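FI20010p1 (Drosophila melanogaster, PDB 7CFB) probably acts in piRNA-guided gene silencing as Krimper, whose tudor domains may help assemble the piRNA amplification complex with Aub. Local coordinates at residues A[125-128]-A[133-136]; A[98-103]-A[107-112]. One frame throughout, in Å; residues are numbered along the deposited sequence.

Interaction 1 (A[125-128]-A[133-136])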
loop_
_atom_site.group_PDB
_atom_site.type_symbol
_atom_site.label_atom_id
_atom_site.label_comp_id
_atom_site.label_asym_id
_atom_site.label_seq_id
_atom_site.Cartn_x
_atom_site.Cartn_y
_atom_site.Cartn_z
ATOM N N ALA A 125 -1.023 4.720 -10.326
ATOM C CA ALA A 125 -0.005 4.263 -9.369
ATOM C C ALA A 125 -0.619 3.358 -8.312
ATOM O O ALA A 125 -1.779 3.485 -8.036
ATOM C CB ALA A 125 0.646 5.459 -8.742
ATOM N N TYR A 126 0.198 2.494 -7.744
ATOM C CA TYR A 126 -0.256 1.556 -6.703
ATOM C C TYR A 126 0.554 1.733 -5.418
ATOM O O TYR A 126 1.732 1.690 -5.440
ATOM C CB TYR A 126 -0.168 0.135 -7.248
ATOM C CG TYR A 126 -0.619 -0.951 -6.314
ATOM C CD1 TYR A 126 -1.850 -0.890 -5.708
ATOM C CD2 TYR A 126 0.181 -2.031 -6.035
ATOM C CE1 TYR A 126 -2.295 -1.880 -4.867
ATOM C CE2 TYR A 126 -0.235 -3.021 -5.171
ATOM C CZ TYR A 126 -1.481 -2.950 -4.588
ATOM O OH TYR A 126 -1.931 -3.901 -3.749
ATOM N N LEU A 127 -0.148 1.888 -4.319
ATOM C CA LEU A 127 0.490 1.985 -2.992
ATOM C C LEU A 127 0.583 0.547 -2.491
ATOM O O LEU A 127 -0.353 0.055 -1.932
ATOM C CB LEU A 127 -0.363 2.890 -2.106
ATOM C CG LEU A 127 -0.612 4.290 -2.645
ATOM C CD1 LEU A 127 -1.104 5.200 -1.564
ATOM C CD2 LEU A 127 0.639 4.867 -3.245
ATOM N N ILE A 128 1.750 -0.045 -2.680
ATOM C CA ILE A 128 1.998 -1.496 -2.448
ATOM C C ILE A 128 1.727 -1.899 -1.001
ATOM O O ILE A 128 1.346 -3.010 -0.800
ATOM C CB ILE A 128 3.369 -1.946 -2.988
ATOM C CG1 ILE A 128 4.538 -1.446 -2.145
ATOM C CG2 ILE A 128 3.523 -1.585 -4.448
ATOM C CD1 ILE A 128 5.866 -1.958 -2.572
ATOM N N HIS A 133 -5.072 1.993 -5.208
ATOM C CA HIS A 133 -4.680 2.521 -6.531
ATOM C C HIS A 133 -5.023 3.999 -6.505
ATOM O O HIS A 133 -6.061 4.321 -6.017
ATOM C CB HIS A 133 -5.353 1.770 -7.670
ATOM C CG HIS A 133 -5.030 0.323 -7.683
ATOM N ND1 HIS A 133 -4.002 -0.183 -8.388
ATOM C CD2 HIS A 133 -5.598 -0.714 -7.051
ATOM C CE1 HIS A 133 -3.940 -1.464 -8.210
ATOM N NE2 HIS A 133 -4.889 -1.811 -7.389
ATOM N N ILE A 134 -4.092 4.852 -6.882
ATOM C CA ILE A 134 -4.318 6.316 -6.863
ATOM C C ILE A 134 -3.794 6.928 -8.155
ATOM O O ILE A 134 -2.967 6.330 -8.789
ATOM C CB ILE A 134 -3.626 6.947 -5.653
ATOM C CG1 ILE A 134 -2.135 6.638 -5.649
ATOM C CG2 ILE A 134 -4.287 6.523 -4.361
ATOM C CD1 ILE A 134 -1.318 7.792 -6.078
ATOM N N HIS A 135 -4.316 8.082 -8.508
ATOM C CA HIS A 135 -3.823 8.813 -9.686
ATOM C C HIS A 135 -2.594 9.617 -9.263
ATOM O O HIS A 135 -2.625 10.218 -8.220
ATOM C CB HIS A 135 -4.921 9.681 -10.278
ATOM C CG HIS A 135 -4.452 10.379 -11.495
ATOM N ND1 HIS A 135 -4.226 9.727 -12.655
ATOM C CD2 HIS A 135 -4.126 11.653 -11.716
ATOM C CE1 HIS A 135 -3.802 10.571 -13.544
ATOM N NE2 HIS A 135 -3.739 11.737 -12.997
ATOM N N PHE A 136 -1.548 9.589 -10.060
ATOM C CA PHE A 136 -0.306 10.309 -9.733
ATOM C C PHE A 136 -0.114 11.392 -10.788
ATOM O O PHE A 136 0.196 11.074 -11.925
ATOM C CB PHE A 136 0.826 9.288 -9.673
ATOM C CG PHE A 136 2.183 9.779 -9.259
ATOM C CD1 PHE A 136 3.082 10.239 -10.193
ATOM C CD2 PHE A 136 2.593 9.696 -7.949
ATOM C CE1 PHE A 136 4.346 10.647 -9.813
ATOM C CE2 PHE A 136 3.852 10.112 -7.572
ATOM C CZ PHE A 136 4.727 10.586 -8.505
#
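Tyr126 and His133 stack their rings, offset and only roughly parallel, with centroids 4.5 Å apart and planes at 24°. The closest touch lies at one corner of the phenol ring: Tyr126 CD1 sits over a face of the imidazole, 3.3 Å from His133 CE1. Both side chains leave a non-hydrogen-bonded pair on the same side of the sheet; with CG trans to its backbone N (chi1 -179°), this torsion lays the Tyr126 ring alongside one face of the imidazole. Helix 30-36 reaches both side chains, Tyr34 touching Tyr126 and Arg30 touching His133.

The neighbouring pair is joined by backbone bonds, Ala125 N to Ile134 O at 3.0 Å and Ile134 N to Ala125 O at 2.9 Å. On its face Ala125 is buried, its CB meeting Phe136 CB at 3.9 Å and Ile134 CD1 at 4.0 Å. Leu127 CD2 lies 4.1 Å from Ile134 CG1, the two side chains crossing at about a right angle. Against this close-packed ring stack and buried alanine, the solvent side belongs to 133-136: His133 and Ile134 are partly exposed, and exposed His135 points away from 125-128. Such an antiparallel beta hairpin, ending in an edge strand, belongs to the beta-rich, SH3-like tudor fold.

Interaction 2 (A[98-103]-A[107-112])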
loop_
_atom_site.group_PDB
_atom_site.type_symbol
_atom_site.label_atom_id
_atom_site.label_comp_id
_atom_site.label_asym_id
_atom_site.label_seq_id
_atom_site.Cartn_x
_atom_site.Cartn_y
_atom_site.Cartn_z
ATOM N N ILE A 98 9.907 0.068 -7.732
ATOM C CA ILE A 98 9.417 0.566 -6.424
ATOM C C ILE A 98 10.203 1.789 -5.934
ATOM O O ILE A 98 11.400 1.797 -6.040
ATOM C CB ILE A 98 9.397 -0.587 -5.423
ATOM C CG1 ILE A 98 8.493 -1.711 -5.920
ATOM C CG2 ILE A 98 8.998 -0.114 -4.052
ATOM C CD1 ILE A 98 8.787 -2.997 -5.264
ATOM N N PHE A 99 9.489 2.782 -5.425
ATOM C CA PHE A 99 10.049 4.037 -4.882
ATOM C C PHE A 99 9.156 4.547 -3.756
ATOM O O PHE A 99 8.299 3.816 -3.305
ATOM C CB PHE A 99 10.376 5.036 -5.984
ATOM C CG PHE A 99 9.207 5.562 -6.767
ATOM C CD1 PHE A 99 8.652 4.832 -7.799
ATOM C CD2 PHE A 99 8.686 6.803 -6.486
ATOM C CE1 PHE A 99 7.602 5.337 -8.525
ATOM C CE2 PHE A 99 7.624 7.303 -7.212
ATOM C CZ PHE A 99 7.091 6.568 -8.230
ATOM N N ALA A 100 9.402 5.762 -3.297
ATOM C CA ALA A 100 8.610 6.323 -2.192
ATOM C C ALA A 100 7.980 7.655 -2.591
ATOM O O ALA A 100 8.524 8.347 -3.416
ATOM C CB ALA A 100 9.475 6.447 -0.975
ATOM N N VAL A 101 6.816 7.921 -2.030
ATOM C CA VAL A 101 6.083 9.177 -2.274
ATOM C C VAL A 101 5.746 9.803 -0.925
ATOM O O VAL A 101 5.448 9.109 -0.006
ATOM C CB VAL A 101 4.863 8.981 -3.184
ATOM C CG1 VAL A 101 3.864 7.998 -2.625
ATOM C CG2 VAL A 101 4.207 10.290 -3.552
ATOM N N LEU A 102 5.826 11.113 -0.868
ATOM C CA LEU A 102 5.540 11.832 0.380
ATOM C C LEU A 102 4.107 12.335 0.384
ATOM O O LEU A 102 3.695 12.902 -0.577
ATOM C CB LEU A 102 6.518 13.002 0.514
ATOM C CG LEU A 102 6.133 14.025 1.574
ATOM C CD1 LEU A 102 6.377 13.496 2.963
ATOM C CD2 LEU A 102 6.861 15.327 1.360
ATOM N N ASP A 103 3.379 12.003 1.426
ATOM C CA ASP A 103 2.070 12.631 1.681
ATOM C C ASP A 103 2.468 13.840 2.534
ATOM O O ASP A 103 2.755 13.640 3.679
ATOM C CB ASP A 103 1.118 11.682 2.399
ATOM C CG ASP A 103 -0.148 12.368 2.853
ATOM O OD1 ASP A 103 -0.207 13.566 2.742
ATOM O OD2 ASP A 103 -1.046 11.694 3.291
ATOM N N ASN A 107 2.314 14.140 6.533
ATOM C CA ASN A 107 3.720 13.852 6.900
ATOM C C ASN A 107 4.084 12.360 6.953
ATOM O O ASN A 107 4.724 11.963 7.909
ATOM C CB ASN A 107 4.120 14.619 8.158
ATOM C CG ASN A 107 5.577 15.011 8.144
ATOM O OD1 ASN A 107 6.172 15.191 7.089
ATOM N ND2 ASN A 107 6.161 15.092 9.319
ATOM N N ILE A 108 3.687 11.559 5.972
ATOM C CA ILE A 108 4.137 10.139 5.942
ATOM C C ILE A 108 4.704 9.837 4.562
ATOM O O ILE A 108 4.395 10.539 3.646
ATOM C CB ILE A 108 3.051 9.137 6.343
ATOM C CG1 ILE A 108 2.017 8.924 5.245
ATOM C CG2 ILE A 108 2.424 9.485 7.669
ATOM C CD1 ILE A 108 1.343 7.601 5.334
ATOM N N ILE A 109 5.594 8.865 4.475
ATOM C CA ILE A 109 6.191 8.487 3.173
ATOM C C ILE A 109 5.889 7.010 2.930
ATOM O O ILE A 109 6.304 6.184 3.723
ATOM C CB ILE A 109 7.683 8.809 3.158
ATOM C CG1 ILE A 109 7.932 10.313 3.257
ATOM C CG2 ILE A 109 8.349 8.198 1.957
ATOM C CD1 ILE A 109 9.379 10.672 3.250
ATOM N N THR A 110 5.251 6.713 1.811
ATOM C CA THR A 110 4.821 5.326 1.532
ATOM C C THR A 110 5.408 4.804 0.222
ATOM O O THR A 110 5.669 5.598 -0.638
ATOM C CB THR A 110 3.298 5.270 1.531
ATOM O OG1 THR A 110 2.860 3.930 1.699
ATOM C CG2 THR A 110 2.695 5.880 0.294
ATOM N N ARG A 111 5.545 3.485 0.120
ATOM C CA ARG A 111 6.096 2.798 -1.075
ATOM C C ARG A 111 5.057 2.842 -2.188
ATOM O O ARG A 111 3.910 2.691 -1.905
ATOM C CB ARG A 111 6.622 1.399 -0.750
ATOM C CG ARG A 111 7.670 1.367 0.343
ATOM C CD ARG A 111 8.483 0.103 0.319
ATOM N NE ARG A 111 7.640 -1.023 0.623
ATOM C CZ ARG A 111 7.916 -2.268 0.345
ATOM N NH1 ARG A 111 9.034 -2.592 -0.252
ATOM N NH2 ARG A 111 7.053 -3.193 0.653
ATOM N N ILE A 112 5.517 3.048 -3.398
ATOM C CA ILE A 112 4.634 3.247 -4.564
ATOM C C ILE A 112 5.299 2.672 -5.806
ATOM O O ILE A 112 6.499 2.593 -5.838
ATOM C CB ILE A 112 4.395 4.762 -4.719
ATOM C CG1 ILE A 112 3.318 5.120 -5.745
ATOM C CG2 ILE A 112 5.693 5.511 -4.933
ATOM C CD1 ILE A 112 3.117 6.573 -5.974
#
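Asp103 N gives the shortest backbone bond here, 2.8 Å to Ile108 O. The return bond from Ile108 N to Asp103 O is longer, at 3.2 Å. Beside the short one, Leu102 CD1 packs against Ile109 CG1 at 3.6 Å on the opposite face of the sheet from Asp103. The Asp103 carboxylate is held beyond the strand pair, OD2 by Ser227 of helix 215-228 and OD1 by the backbone N of Asn106 in the turn.

Asn107 and Ile108 both face Asp103, which makes a G1 beta bulge at the turn end of this antiparallel hairpin; Asn107 takes the left-handed backbone conformation (phi 55°), and its OD1 accepts a hydrogen bond from Arg82 NH1. From here the register runs regularly through Val101 with Thr110 to Phe99 with Ile112, in the antiparallel sheet of the tudor family region.

At the far end the side chains pack closely. Ile112 CG2 lies over a face of the Phe99 ring, 3.6 Å from the centroid and 16° off the normal, a CH-pi contact. Its other branch, CG1, extended away from the backbone N (chi1 -171°), carries CD1 to 3.7 Å from Val101 CG1. On the reverse face Ala100 CB meets Ile109 CG2 at 3.6 Å. Also on that face, Arg111 makes a salt bridge through NE with Asp129, in the turn of the next hairpin, while NH1 and NH2 bond the backbone carbonyls of Leu152 and Pro153.

In the fold
Coming from the N terminus, the chain reaches 98-103, turns through three residues and returns as 107-112, so interaction 2 closes the hairpin of strands 99-103 and 108-117. Strand 108-117 runs on, and the chain then reverses into 123-127 alongside it, turns again, and comes back as 133-136 to close interaction 1. The two contacts follow in series, neither nested nor crossed. Strand 108-117 lies between 99-103 and 123-127 in one antiparallel sheet, where 132-136 is an outermost strand. Ile112 of interaction 2 packs on both strands of the hairpin of interaction 1, its CG1 3.7 Å from Leu127 CD2 and its CD1 3.7 Å from Phe136 CD2, while Ile128 CD1 touches Arg111 CZ.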